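Putative lipoprotein YcdA (Bacillus subtilis subsp. subtilis str. 168, PDB 4R4G) is of unknown function but is probably a membrane-anchored lipoprotein, with an immunoglobulin-like domain joined by a kinked helix to a second, alpha/beta domain. Local coordinates at residues V22-P27 against A138-L143; D36-L41 against V101-K106; V40-V45 against E95-F100; Y108-T113 against V125-D130. One frame throughout, in Å; residues are numbered along the deposited sequence. Where two conformers were deposited one is given.

Contact 1: V22-P27 against A138-L143; sequences VSYTLP and ATADKL
The end of strand 16-25 in the Ig-like domain meets helix 134-141, probably part of the kinked helical connection to the second domain, through Tyr24 and Thr139. The hydroxyl OG1 of Thr139 accepts the backbone N-H of Tyr24 at 3.0 Å, almost straight at 177°. With chi1 at 67°, OG1 sits between its own N and carbonyl carbon, close enough to the helix backbone to bond to Ile136 O one turn back as well. A threonine suits this place: the hydroxyl serves strand and helix together, while the methyl CG2 rests on Ser23 CB at 3.7 Å. The Tyr24 side chain crosses that of Thr139 at about a right angle and takes Ala140 CB at its CD2, 3.6 Å away; the small methyl lets the helix come near. The Tyr24 OH is held further off, by Gly105 N and Gly131 O. Further along the chain, Leu143 points its branched end at the strand backbone: CD2 lies 3.9 Å from Tyr24 O, and CD1 lies 4.1 Å from Leu26 CG, the two leucines sliding past each other in opposite directions. Both also touch Ile229 of strand 221-230, so apolar packing continues into the next domain. Such a seam, one side-chain-to-backbone bond beside apolar packing, belongs to an interdomain junction where a helix docks on the end of an Ig-like strand.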
loop_
_atom_site.group_PDB
_atom_site.type_symbol
_atom_site.label_atom_id
_atom_site.label_comp_id
_atom_site.label_asym_id
_atom_site.label_seq_id
_atom_site.Cartn_x
_atom_site.Cartn_y
_atom_site.Cartn_z
ATOM N N VAL A 22 9.921 -7.418 18.600
ATOM C CA VAL A 22 10.646 -6.408 17.806
ATOM C C VAL A 22 10.270 -6.577 16.334
ATOM O O VAL A 22 10.544 -7.622 15.732
ATOM C CB VAL A 22 12.192 -6.418 17.989
ATOM C CG1 VAL A 22 12.868 -5.425 17.055
ATOM C CG2 VAL A 22 12.596 -6.123 19.432
ATOM N N SER A 23 9.678 -5.541 15.742
ATOM C CA SER A 23 9.295 -5.590 14.342
ATOM C C SER A 23 9.452 -4.244 13.676
ATOM O O SER A 23 9.502 -3.214 14.348
ATOM C CB SER A 23 7.849 -6.057 14.210
ATOM O OG SER A 23 6.951 -5.139 14.805
ATOM N N TYR A 24 9.544 -4.263 12.347
ATOM C CA TYR A 24 9.580 -3.071 11.508
ATOM C C TYR A 24 8.158 -2.722 11.131
ATOM O O TYR A 24 7.327 -3.616 10.858
ATOM C CB TYR A 24 10.420 -3.292 10.241
ATOM C CG TYR A 24 11.901 -3.465 10.474
ATOM C CD1 TYR A 24 12.691 -2.391 10.885
ATOM C CD2 TYR A 24 12.534 -4.670 10.189
ATOM C CE1 TYR A 24 14.069 -2.531 11.052
ATOM C CE2 TYR A 24 13.913 -4.821 10.352
ATOM C CZ TYR A 24 14.676 -3.749 10.792
ATOM O OH TYR A 24 16.030 -3.883 10.951
ATOM N N THR A 25 7.856 -1.428 11.151
ATOM C CA THR A 25 6.536 -0.938 10.776
ATOM C C THR A 25 6.711 0.263 9.853
ATOM O O THR A 25 7.805 0.843 9.742
ATOM C CB THR A 25 5.654 -0.591 12.011
ATOM O OG1 THR A 25 6.252 0.459 12.787
ATOM C CG2 THR A 25 5.324 -1.802 12.893
ATOM N N LEU A 26 5.636 0.599 9.153
ATOM C CA LEU A 26 5.635 1.770 8.308
ATOM C C LEU A 26 5.232 2.900 9.197
ATOM O O LEU A 26 4.373 2.675 10.058
ATOM C CB LEU A 26 4.646 1.630 7.136
ATOM C CG LEU A 26 5.034 0.770 5.946
ATOM C CD1 LEU A 26 3.861 0.640 5.041
ATOM C CD2 LEU A 26 6.197 1.372 5.161
ATOM N N PRO A 27 5.744 4.126 8.985
ATOM C CA PRO A 27 5.312 5.245 9.831
ATOM C C PRO A 27 3.805 5.567 9.742
ATOM O O PRO A 27 3.073 5.052 8.882
ATOM C CB PRO A 27 6.159 6.413 9.321
ATOM C CG PRO A 27 6.663 6.004 7.994
ATOM C CD PRO A 27 6.777 4.542 8.012
ATOM N N ALA A 138 11.796 -10.145 8.417
ATOM C CA ALA A 138 10.584 -10.741 7.848
ATOM C C ALA A 138 9.413 -9.759 7.906
ATOM O O ALA A 138 8.661 -9.608 6.932
ATOM C CB ALA A 138 10.229 -12.019 8.607
ATOM N N THR A 139 9.302 -9.066 9.053
ATOM C CA THR A 139 8.257 -8.103 9.364
ATOM C C THR A 139 8.287 -6.944 8.353
ATOM O O THR A 139 7.217 -6.491 7.955
ATOM C CB THR A 139 8.384 -7.658 10.825
ATOM O OG1 THR A 139 9.584 -6.909 10.993
ATOM C CG2 THR A 139 8.384 -8.841 11.807
ATOM N N ALA A 140 9.493 -6.532 7.883
ATOM C CA ALA A 140 9.685 -5.438 6.911
ATOM C C ALA A 140 9.181 -5.772 5.490
ATOM O O ALA A 140 8.832 -4.865 4.709
ATOM C CB ALA A 140 11.154 -5.062 6.840
ATOM N N ASP A 141 9.182 -7.077 5.167
ATOM C CA ASP A 141 8.780 -7.645 3.877
ATOM C C ASP A 141 7.247 -7.671 3.722
ATOM O O ASP A 141 6.743 -7.320 2.648
ATOM C CB ASP A 141 9.379 -9.058 3.713
ATOM C CG ASP A 141 10.903 -9.091 3.684
ATOM O OD1 ASP A 141 11.524 -8.042 3.327
ATOM O OD2 ASP A 141 11.482 -10.169 3.999
ATOM N N LYS A 142 6.523 -8.034 4.808
ATOM C CA LYS A 142 5.057 -8.081 4.895
ATOM C C LYS A 142 4.407 -6.690 4.741
ATOM O O LYS A 142 3.180 -6.587 4.614
ATOM C CB LYS A 142 4.635 -8.678 6.258
ATOM C CG LYS A 142 4.111 -10.096 6.189
ATOM C CD LYS A 142 2.871 -10.277 7.069
ATOM C CE LYS A 142 2.229 -11.647 6.917
ATOM N NZ LYS A 142 1.489 -11.809 5.624
ATOM N N LEU A 143 5.223 -5.634 4.785
ATOM C CA LEU A 143 4.743 -4.255 4.764
ATOM C C LEU A 143 4.172 -3.868 3.407
ATOM O O LEU A 143 3.162 -3.161 3.350
ATOM C CB LEU A 143 5.843 -3.252 5.215
ATOM C CG LEU A 143 6.296 -3.341 6.703
ATOM C CD1 LEU A 143 7.427 -2.371 7.004
ATOM C CD2 LEU A 143 5.137 -3.103 7.665
#

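Contact 2: D36-L41 against V101-K106; sequences DDQLVL and VVDKGK
The amide of Gln38 has Val101 over one face and Asp103 beside it. Val101 CG1 stands above that face, 3.7 Å from Gln38 CD, while the carboxylate of Asp103 lies past the NE2 margin and slightly to the other side, its plane turned 37° from the amide. There Asp103 OD1 is 3.5 Å from Gln38 NE2. Because CG is anti to the carbonyl carbon (chi1 -79°) and the chain runs extended beyond it, the amide is carried across the neighbouring strand end; its OE1 takes the N-H of Ser35. Glutamine is apt here: its methylenes lie over Val102 O, while the amide end, OE1 and CD, meets Val101 CG1. An alanine here would probably leave Ser35 N without this acceptor and strip the cover from Val101 CG1. Behind the amide, Leu39 and Val102 form an antiparallel hydrogen-bonded pair, with Leu39 N to Val102 O at 2.9 Å and Val102 N to Leu39 O at 3.1 Å. On their face Val102 CG2 packs on Leu41 CB at 3.7 Å. Further out, Leu39 CD1 lies alongside the aliphatic start of Lys104, 3.8 Å from its CB; the lysine side chain also meets Ala140 of helix 134-141. Beyond this pair the chain leads on to strand 107-112 of the other sheet, a connection between sheets of the kind found in Ig-like beta-sandwiches.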
loop_
_atom_site.group_PDB
_atom_site.type_symbol
_atom_site.label_atom_id
_atom_site.label_comp_id
_atom_site.label_asym_id
_atom_site.label_seq_id
_atom_site.Cartn_x
_atom_site.Cartn_y
_atom_site.Cartn_z
ATOM N N ASP A 36 11.203 8.583 3.530
ATOM C CA ASP A 36 10.509 7.564 2.729
ATOM C C ASP A 36 11.274 6.232 2.779
ATOM O O ASP A 36 10.682 5.148 2.641
ATOM C CB ASP A 36 10.337 8.043 1.268
ATOM C CG ASP A 36 9.605 9.367 1.054
ATOM O OD1 ASP A 36 9.021 9.901 2.038
ATOM O OD2 ASP A 36 9.592 9.857 -0.101
ATOM N N ASP A 37 12.593 6.339 3.018
ATOM C CA ASP A 37 13.511 5.216 3.092
ATOM C C ASP A 37 13.670 4.687 4.531
ATOM O O ASP A 37 14.377 3.695 4.746
ATOM C CB ASP A 37 14.854 5.646 2.503
ATOM C CG ASP A 37 14.727 6.082 1.054
ATOM O OD1 ASP A 37 14.120 5.317 0.243
ATOM O OD2 ASP A 37 15.201 7.195 0.728
ATOM N N GLN A 38 12.989 5.320 5.505
ATOM C CA GLN A 38 13.062 4.888 6.897
ATOM C C GLN A 38 11.838 4.113 7.289
ATOM O O GLN A 38 10.779 4.232 6.655
ATOM C CB GLN A 38 13.260 6.066 7.855
ATOM C CG GLN A 38 14.694 6.524 7.888
ATOM C CD GLN A 38 14.919 7.759 8.706
ATOM O OE1 GLN A 38 14.115 8.698 8.711
ATOM N NE2 GLN A 38 16.059 7.806 9.382
ATOM N N LEU A 39 12.000 3.304 8.347
ATOM C CA LEU A 39 10.952 2.501 8.954
ATOM C C LEU A 39 10.801 2.924 10.398
ATOM O O LEU A 39 11.521 3.814 10.875
ATOM C CB LEU A 39 11.275 0.999 8.852
ATOM C CG LEU A 39 11.329 0.394 7.446
ATOM C CD1 LEU A 39 11.724 -1.063 7.511
ATOM C CD2 LEU A 39 9.970 0.522 6.724
ATOM N N VAL A 40 9.867 2.303 11.096
ATOM C CA VAL A 40 9.644 2.581 12.502
ATOM C C VAL A 40 9.834 1.266 13.217
ATOM O O VAL A 40 9.191 0.285 12.841
ATOM C CB VAL A 40 8.262 3.249 12.755
ATOM C CG1 VAL A 40 7.913 3.281 14.245
ATOM C CG2 VAL A 40 8.232 4.655 12.167
ATOM N N LEU A 41 10.752 1.217 14.197
ATOM C CA LEU A 41 11.002 -0.005 14.951
ATOM C C LEU A 41 10.010 -0.069 16.103
ATOM O O LEU A 41 9.965 0.846 16.930
ATOM C CB LEU A 41 12.459 -0.052 15.436
ATOM C CG LEU A 41 12.937 -1.345 16.099
ATOM C CD1 LEU A 41 13.283 -2.397 15.063
ATOM C CD2 LEU A 41 14.124 -1.075 16.971
ATOM N N VAL A 101 12.301 5.908 14.955
ATOM C CA VAL A 101 12.631 6.136 13.552
ATOM C C VAL A 101 14.010 5.524 13.310
ATOM O O VAL A 101 14.981 5.950 13.937
ATOM C CB VAL A 101 12.586 7.653 13.208
ATOM C CG1 VAL A 101 12.854 7.891 11.735
ATOM C CG2 VAL A 101 11.268 8.284 13.636
ATOM N N VAL A 102 14.078 4.526 12.413
ATOM C CA VAL A 102 15.284 3.754 12.086
ATOM C C VAL A 102 15.450 3.501 10.577
ATOM O O VAL A 102 14.479 3.426 9.822
ATOM C CB VAL A 102 15.292 2.369 12.822
ATOM C CG1 VAL A 102 15.425 2.531 14.326
ATOM C CG2 VAL A 102 14.068 1.505 12.467
ATOM N N ASP A 103 16.703 3.289 10.184
ATOM C CA ASP A 103 17.145 2.837 8.874
ATOM C C ASP A 103 17.210 1.299 9.002
ATOM O O ASP A 103 17.876 0.794 9.902
ATOM C CB ASP A 103 18.497 3.486 8.513
ATOM C CG ASP A 103 18.438 5.003 8.398
ATOM O OD1 ASP A 103 17.844 5.498 7.424
ATOM O OD2 ASP A 103 19.036 5.697 9.257
ATOM N N LYS A 104 16.408 0.572 8.210
ATOM C CA LYS A 104 16.253 -0.897 8.224
ATOM C C LYS A 104 17.596 -1.629 8.257
ATOM O O LYS A 104 18.534 -1.238 7.549
ATOM C CB LYS A 104 15.440 -1.344 6.973
ATOM C CG LYS A 104 15.061 -2.839 6.856
ATOM C CD LYS A 104 14.631 -3.169 5.403
ATOM C CE LYS A 104 14.389 -4.641 5.116
ATOM N NZ LYS A 104 13.992 -4.895 3.699
ATOM N N GLY A 105 17.639 -2.691 9.064
ATOM C CA GLY A 105 18.760 -3.612 9.179
ATOM C C GLY A 105 20.012 -3.087 9.845
ATOM O O GLY A 105 21.109 -3.512 9.480
ATOM N N LYS A 106 19.879 -2.208 10.856
ATOM C CA LYS A 106 21.076 -1.717 11.528
ATOM C C LYS A 106 21.218 -2.358 12.922
ATOM O O LYS A 106 20.457 -3.276 13.269
ATOM C CB LYS A 106 21.096 -0.182 11.593
ATOM C CG LYS A 106 21.100 0.528 10.225
ATOM C CD LYS A 106 22.278 0.195 9.281
ATOM C CE LYS A 106 22.240 0.980 7.977
ATOM N NZ LYS A 106 23.288 0.529 7.003
#

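Contact 3: V40-V45 against E95-F100; sequences VLKVNV and EGNLFF
Lys42 runs out beside the ring of Phe99, its non-hydrogen-bonded partner, and the two point the same way. Its CB is 4.2 Å from Phe99 CE2; CG and CD each come to 3.7 Å from that same atom; CE then passes on to the amide of Asn97, 3.4 Å from OD1, and NZ ends 4.0 Å from Asn97 ND2. The extended chain, with CG anti to the backbone N (chi1 -175°), thus lends its methylenes to the aromatic and carries its charged end past it to the asparagine. At the ring's edge and in its plane sits Val40 CG1, 3.9 Å from CD2 of Phe99. Further along this face Asn44 ND2 gives a hydrogen bond of 3.0 Å to Asn97 OD1. The acceptor lies in the amide plane of Asn44, yet the donor stands above the carbonyl plane of Asn97, 66° out of it. Asn97 ND2 is tied in turn to Glu81 O. An alanine in place of Asn44 would probably leave Asn97 OD1 without this donor and its amide less firmly oriented. On the other face Val45 CG1 meets Leu98 CD1 at 3.7 Å, and Leu41, Val43 and Phe100 face the second sheet through Leu64 and Leu110. Six backbone bonds join Leu41 with Phe100, Val43 with Leu98 and Val45 with Gly96. The chemistry implies a two-faced strand pair: one side apolar for burial in the sandwich, the other mixed, with Phe99 and Val40 buried beside the partly exposed Lys42, Asn44 and Asn97.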
loop_
_atom_site.group_PDB
_atom_site.type_symbol
_atom_site.label_atom_id
_atom_site.label_comp_id
_atom_site.label_asym_id
_atom_site.label_seq_id
_atom_site.Cartn_x
_atom_site.Cartn_y
_atom_site.Cartn_z
ATOM N N VAL A 40 9.867 2.303 11.096
ATOM C CA VAL A 40 9.644 2.581 12.502
ATOM C C VAL A 40 9.834 1.266 13.217
ATOM O O VAL A 40 9.191 0.285 12.841
ATOM C CB VAL A 40 8.262 3.249 12.755
ATOM C CG1 VAL A 40 7.913 3.281 14.245
ATOM C CG2 VAL A 40 8.232 4.655 12.167
ATOM N N LEU A 41 10.752 1.217 14.197
ATOM C CA LEU A 41 11.002 -0.005 14.951
ATOM C C LEU A 41 10.010 -0.069 16.103
ATOM O O LEU A 41 9.965 0.846 16.930
ATOM C CB LEU A 41 12.459 -0.052 15.436
ATOM C CG LEU A 41 12.937 -1.345 16.099
ATOM C CD1 LEU A 41 13.283 -2.397 15.063
ATOM C CD2 LEU A 41 14.124 -1.075 16.971
ATOM N N LYS A 42 9.160 -1.118 16.109
ATOM C CA LYS A 42 8.142 -1.337 17.146
ATOM C C LYS A 42 8.689 -2.371 18.111
ATOM O O LYS A 42 8.866 -3.538 17.744
ATOM C CB LYS A 42 6.791 -1.766 16.520
ATOM C CG LYS A 42 5.615 -1.908 17.485
ATOM C CD LYS A 42 4.341 -2.201 16.718
ATOM C CE LYS A 42 3.273 -2.874 17.539
ATOM N NZ LYS A 42 1.934 -2.778 16.885
ATOM N N VAL A 43 9.016 -1.919 19.324
ATOM C CA VAL A 43 9.578 -2.736 20.403
ATOM C C VAL A 43 8.516 -2.853 21.512
ATOM O O VAL A 43 8.192 -1.850 22.143
ATOM C CB VAL A 43 10.929 -2.164 20.933
ATOM C CG1 VAL A 43 11.610 -3.129 21.896
ATOM C CG2 VAL A 43 11.872 -1.805 19.788
ATOM N N ASN A 44 7.934 -4.060 21.697
ATOM C CA ASN A 44 6.956 -4.305 22.759
ATOM C C ASN A 44 7.742 -4.699 23.980
ATOM O O ASN A 44 8.540 -5.633 23.910
ATOM C CB ASN A 44 5.900 -5.378 22.385
ATOM C CG ASN A 44 4.811 -5.530 23.432
ATOM O OD1 ASN A 44 4.943 -6.251 24.434
ATOM N ND2 ASN A 44 3.730 -4.801 23.258
ATOM N N VAL A 45 7.589 -3.937 25.063
ATOM C CA VAL A 45 8.322 -4.150 26.298
ATOM C C VAL A 45 7.349 -4.384 27.440
ATOM O O VAL A 45 6.166 -4.064 27.325
ATOM C CB VAL A 45 9.302 -2.973 26.638
ATOM C CG1 VAL A 45 10.383 -2.804 25.570
ATOM C CG2 VAL A 45 8.557 -1.657 26.894
ATOM N N GLU A 95 2.952 -3.009 30.429
ATOM C CA GLU A 95 3.373 -3.567 29.151
ATOM C C GLU A 95 2.864 -2.639 28.023
ATOM O O GLU A 95 1.797 -2.028 28.145
ATOM C CB GLU A 95 2.855 -5.019 29.022
ATOM C CG GLU A 95 3.528 -5.872 27.950
ATOM C CD GLU A 95 2.874 -7.208 27.619
ATOM O OE1 GLU A 95 2.650 -8.013 28.555
ATOM O OE2 GLU A 95 2.654 -7.475 26.413
ATOM N N GLY A 96 3.652 -2.491 26.970
ATOM C CA GLY A 96 3.284 -1.621 25.860
ATOM C C GLY A 96 4.361 -1.521 24.809
ATOM O O GLY A 96 5.458 -2.065 24.979
ATOM N N ASN A 97 4.061 -0.812 23.731
ATOM C CA ASN A 97 4.956 -0.668 22.591
ATOM C C ASN A 97 5.704 0.651 22.585
ATOM O O ASN A 97 5.179 1.670 23.053
ATOM C CB ASN A 97 4.169 -0.772 21.276
ATOM C CG ASN A 97 3.535 -2.100 20.998
ATOM O OD1 ASN A 97 4.198 -3.121 20.813
ATOM N ND2 ASN A 97 2.237 -2.076 20.812
ATOM N N LEU A 98 6.906 0.631 21.969
ATOM C CA LEU A 98 7.782 1.774 21.780
ATOM C C LEU A 98 8.080 1.868 20.307
ATOM O O LEU A 98 8.146 0.851 19.623
ATOM C CB LEU A 98 9.073 1.675 22.606
ATOM C CG LEU A 98 8.978 1.264 24.061
ATOM C CD1 LEU A 98 10.313 0.799 24.538
ATOM C CD2 LEU A 98 8.428 2.401 24.950
ATOM N N PHE A 99 8.209 3.086 19.799
ATOM C CA PHE A 99 8.388 3.339 18.379
ATOM C C PHE A 99 9.559 4.287 18.155
ATOM O O PHE A 99 9.671 5.315 18.834
ATOM C CB PHE A 99 7.089 3.930 17.803
ATOM C CG PHE A 99 5.852 3.089 18.014
ATOM C CD1 PHE A 99 5.132 3.167 19.198
ATOM C CD2 PHE A 99 5.366 2.271 16.998
ATOM C CE1 PHE A 99 3.995 2.386 19.396
ATOM C CE2 PHE A 99 4.230 1.489 17.195
ATOM C CZ PHE A 99 3.564 1.538 18.399
ATOM N N PHE A 100 10.440 3.927 17.210
ATOM C CA PHE A 100 11.642 4.687 16.922
ATOM C C PHE A 100 11.913 4.731 15.448
ATOM O O PHE A 100 11.806 3.711 14.777
ATOM C CB PHE A 100 12.853 4.079 17.645
ATOM C CG PHE A 100 12.740 4.051 19.149
ATOM C CD1 PHE A 100 13.015 5.183 19.906
ATOM C CD2 PHE A 100 12.368 2.886 19.814
ATOM C CE1 PHE A 100 12.896 5.161 21.295
ATOM C CE2 PHE A 100 12.267 2.860 21.205
ATOM C CZ PHE A 100 12.513 4.002 21.935
#

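Contact 4: Y108-T113 against V125-D130; sequences YELNYT and VTFKID
Leu110, Phe127 and Ile129 form the apolar centre of this antiparallel strand pair. Leu110 CD2 approaches Phe127 CD1 at 4.4 Å, and its CB lies 4.2 Å from Ile129 CD1; with CG anti to the backbone N (chi1 -179°), the leucine reaches away from the sheet to Val43 and Phe100 of the facing one. Tyr108 takes Ile129 CG2 at its ring edge, in plane, 3.7 Å from CD2, while its phenol oxygen bonds Asp103 O and Lys106 N, which satisfies the hydroxyl of a buried residue. At the other end Val125 CG2 fills in against Tyr112 CB at 4.1 Å. Beta-branched and aromatic residues suit these positions, giving bulk to the sandwich interior. Six backbone hydrogen bonds knit the pairs Tyr108-Ile129, Leu110-Phe127 and Tyr112-Val125, among them Phe127 N to Leu110 O at 2.7 Å. The opposite face carries polar groups: the extended Glu109 crosses Thr126, its CG 3.3 Å from OG1. Lys128 NZ stays 5.5 Å from Glu109 OE1, so those opposite charges could attract only loosely. The pairing therefore rests chiefly on backbone bonds and buried apolar surface; across the polar face the side chains meet mainly by packing, as Glu109 does on Thr126.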
loop_
_atom_site.group_PDB
_atom_site.type_symbol
_atom_site.label_atom_id
_atom_site.label_comp_id
_atom_site.label_asym_id
_atom_site.label_seq_id
_atom_site.Cartn_x
_atom_site.Cartn_y
_atom_site.Cartn_z
ATOM N N TYR A 108 20.817 -1.834 16.686
ATOM C CA TYR A 108 20.154 -0.952 17.636
ATOM C C TYR A 108 20.522 -1.303 19.068
ATOM O O TYR A 108 21.063 -2.377 19.350
ATOM C CB TYR A 108 18.618 -0.937 17.436
ATOM C CG TYR A 108 18.216 -0.911 15.971
ATOM C CD1 TYR A 108 18.492 0.199 15.168
ATOM C CD2 TYR A 108 17.602 -2.010 15.375
ATOM C CE1 TYR A 108 18.177 0.206 13.809
ATOM C CE2 TYR A 108 17.258 -2.003 14.021
ATOM C CZ TYR A 108 17.549 -0.893 13.243
ATOM O OH TYR A 108 17.233 -0.891 11.909
ATOM N N GLU A 109 20.321 -0.322 19.947
ATOM C CA GLU A 109 20.541 -0.412 21.359
ATOM C C GLU A 109 19.418 0.327 22.032
ATOM O O GLU A 109 19.232 1.515 21.785
ATOM C CB GLU A 109 21.910 0.123 21.751
ATOM C CG GLU A 109 22.167 0.017 23.247
ATOM C CD GLU A 109 23.583 0.265 23.723
ATOM O OE1 GLU A 109 24.435 -0.643 23.562
ATOM O OE2 GLU A 109 23.814 1.333 24.337
ATOM N N LEU A 110 18.615 -0.403 22.823
ATOM C CA LEU A 110 17.515 0.145 23.588
ATOM C C LEU A 110 17.989 0.332 25.007
ATOM O O LEU A 110 18.500 -0.623 25.594
ATOM C CB LEU A 110 16.285 -0.780 23.527
ATOM C CG LEU A 110 15.027 -0.312 24.270
ATOM C CD1 LEU A 110 14.295 0.731 23.486
ATOM C CD2 LEU A 110 14.089 -1.465 24.515
ATOM N N ASN A 111 17.854 1.564 25.547
ATOM C CA ASN A 111 18.237 1.858 26.936
ATOM C C ASN A 111 17.010 2.268 27.706
ATOM O O ASN A 111 16.156 2.971 27.175
ATOM C CB ASN A 111 19.340 2.933 27.065
ATOM C CG ASN A 111 19.816 3.173 28.510
ATOM O OD1 ASN A 111 20.495 2.331 29.127
ATOM N ND2 ASN A 111 19.443 4.311 29.102
ATOM N N TYR A 112 16.898 1.774 28.962
ATOM C CA TYR A 112 15.808 2.070 29.893
ATOM C C TYR A 112 16.392 2.664 31.142
ATOM O O TYR A 112 17.255 2.035 31.757
ATOM C CB TYR A 112 14.951 0.847 30.239
ATOM C CG TYR A 112 13.989 1.110 31.385
ATOM C CD1 TYR A 112 12.938 2.018 31.250
ATOM C CD2 TYR A 112 14.155 0.488 32.619
ATOM C CE1 TYR A 112 12.039 2.247 32.295
ATOM C CE2 TYR A 112 13.284 0.738 33.682
ATOM C CZ TYR A 112 12.225 1.617 33.517
ATOM O OH TYR A 112 11.380 1.876 34.578
ATOM N N THR A 113 15.931 3.880 31.516
ATOM C CA THR A 113 16.358 4.577 32.725
ATOM C C THR A 113 15.099 4.788 33.567
ATOM O O THR A 113 14.249 5.627 33.232
ATOM C CB THR A 113 17.171 5.860 32.422
ATOM O OG1 THR A 113 18.411 5.490 31.808
ATOM C CG2 THR A 113 17.480 6.675 33.681
ATOM N N VAL A 125 19.192 -0.233 32.311
ATOM C CA VAL A 125 19.425 -1.480 31.565
ATOM C C VAL A 125 19.470 -1.146 30.089
ATOM O O VAL A 125 18.732 -0.275 29.623
ATOM C CB VAL A 125 18.496 -2.701 31.833
ATOM C CG1 VAL A 125 18.792 -3.357 33.172
ATOM C CG2 VAL A 125 17.022 -2.353 31.680
ATOM N N THR A 126 20.340 -1.851 29.366
ATOM C CA THR A 126 20.590 -1.642 27.966
ATOM C C THR A 126 20.471 -2.985 27.191
ATOM O O THR A 126 21.022 -3.988 27.618
ATOM C CB THR A 126 21.954 -0.925 27.796
ATOM O OG1 THR A 126 22.246 -0.803 26.412
ATOM C CG2 THR A 126 23.121 -1.652 28.463
ATOM N N PHE A 127 19.772 -2.988 26.049
ATOM C CA PHE A 127 19.623 -4.176 25.193
ATOM C C PHE A 127 20.140 -3.921 23.787
ATOM O O PHE A 127 19.929 -2.845 23.242
ATOM C CB PHE A 127 18.154 -4.625 25.077
ATOM C CG PHE A 127 17.415 -4.831 26.375
ATOM C CD1 PHE A 127 16.809 -3.761 27.030
ATOM C CD2 PHE A 127 17.259 -6.106 26.909
ATOM C CE1 PHE A 127 16.108 -3.955 28.226
ATOM C CE2 PHE A 127 16.563 -6.299 28.114
ATOM C CZ PHE A 127 15.992 -5.223 28.764
ATOM N N LYS A 128 20.759 -4.928 23.178
ATOM C CA LYS A 128 21.185 -4.851 21.792
ATOM C C LYS A 128 20.137 -5.554 20.954
ATOM O O LYS A 128 19.598 -6.592 21.367
ATOM C CB LYS A 128 22.576 -5.449 21.588
ATOM C CG LYS A 128 23.656 -4.698 22.351
ATOM C CD LYS A 128 25.015 -5.226 22.055
ATOM C CE LYS A 128 26.102 -4.498 22.819
ATOM N NZ LYS A 128 27.409 -5.197 22.645
ATOM N N ILE A 129 19.768 -4.928 19.821
ATOM C CA ILE A 129 18.796 -5.438 18.857
ATOM C C ILE A 129 19.493 -5.558 17.497
ATOM O O ILE A 129 19.987 -4.549 16.982
ATOM C CB ILE A 129 17.559 -4.515 18.802
ATOM C CG1 ILE A 129 16.783 -4.545 20.133
ATOM C CG2 ILE A 129 16.676 -4.846 17.606
ATOM C CD1 ILE A 129 15.750 -3.419 20.330
ATOM N N ASP A 130 19.578 -6.783 16.940
ATOM C CA ASP A 130 20.165 -6.968 15.613
ATOM C C ASP A 130 19.075 -6.770 14.560
ATOM O O ASP A 130 18.168 -7.589 14.456
ATOM C CB ASP A 130 20.840 -8.340 15.456
ATOM C CG ASP A 130 21.439 -8.591 14.078
ATOM O OD1 ASP A 130 21.466 -7.647 13.254
ATOM O OD2 ASP A 130 21.896 -9.727 13.827
#

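Overall arrangement
Contacts 2 and 3 are adjoining parts of one strand pair, 39-48 with 93-102, sharing Val40 and Leu41, in one sheet of the Ig-like sandwich; contact 4 holds two strands of the facing sheet, its centre about 12 Å from that of contact 3. The sheets meet through Phe100 and Leu110, and through Leu41 and Tyr108. Contact 4 is buried, the others only partly. Contacts 3 and 4 are regular, two-faced ladders. Contact 2, near the end of its strand pair, has one two-bond pair, with Gln38 and Lys104 adding side-chain cover. Contact 1 joins strand to helix with a single hydrogen bond and leucine packing, at the domain junction. Tyr24 ties it to contact 2 through Gly105.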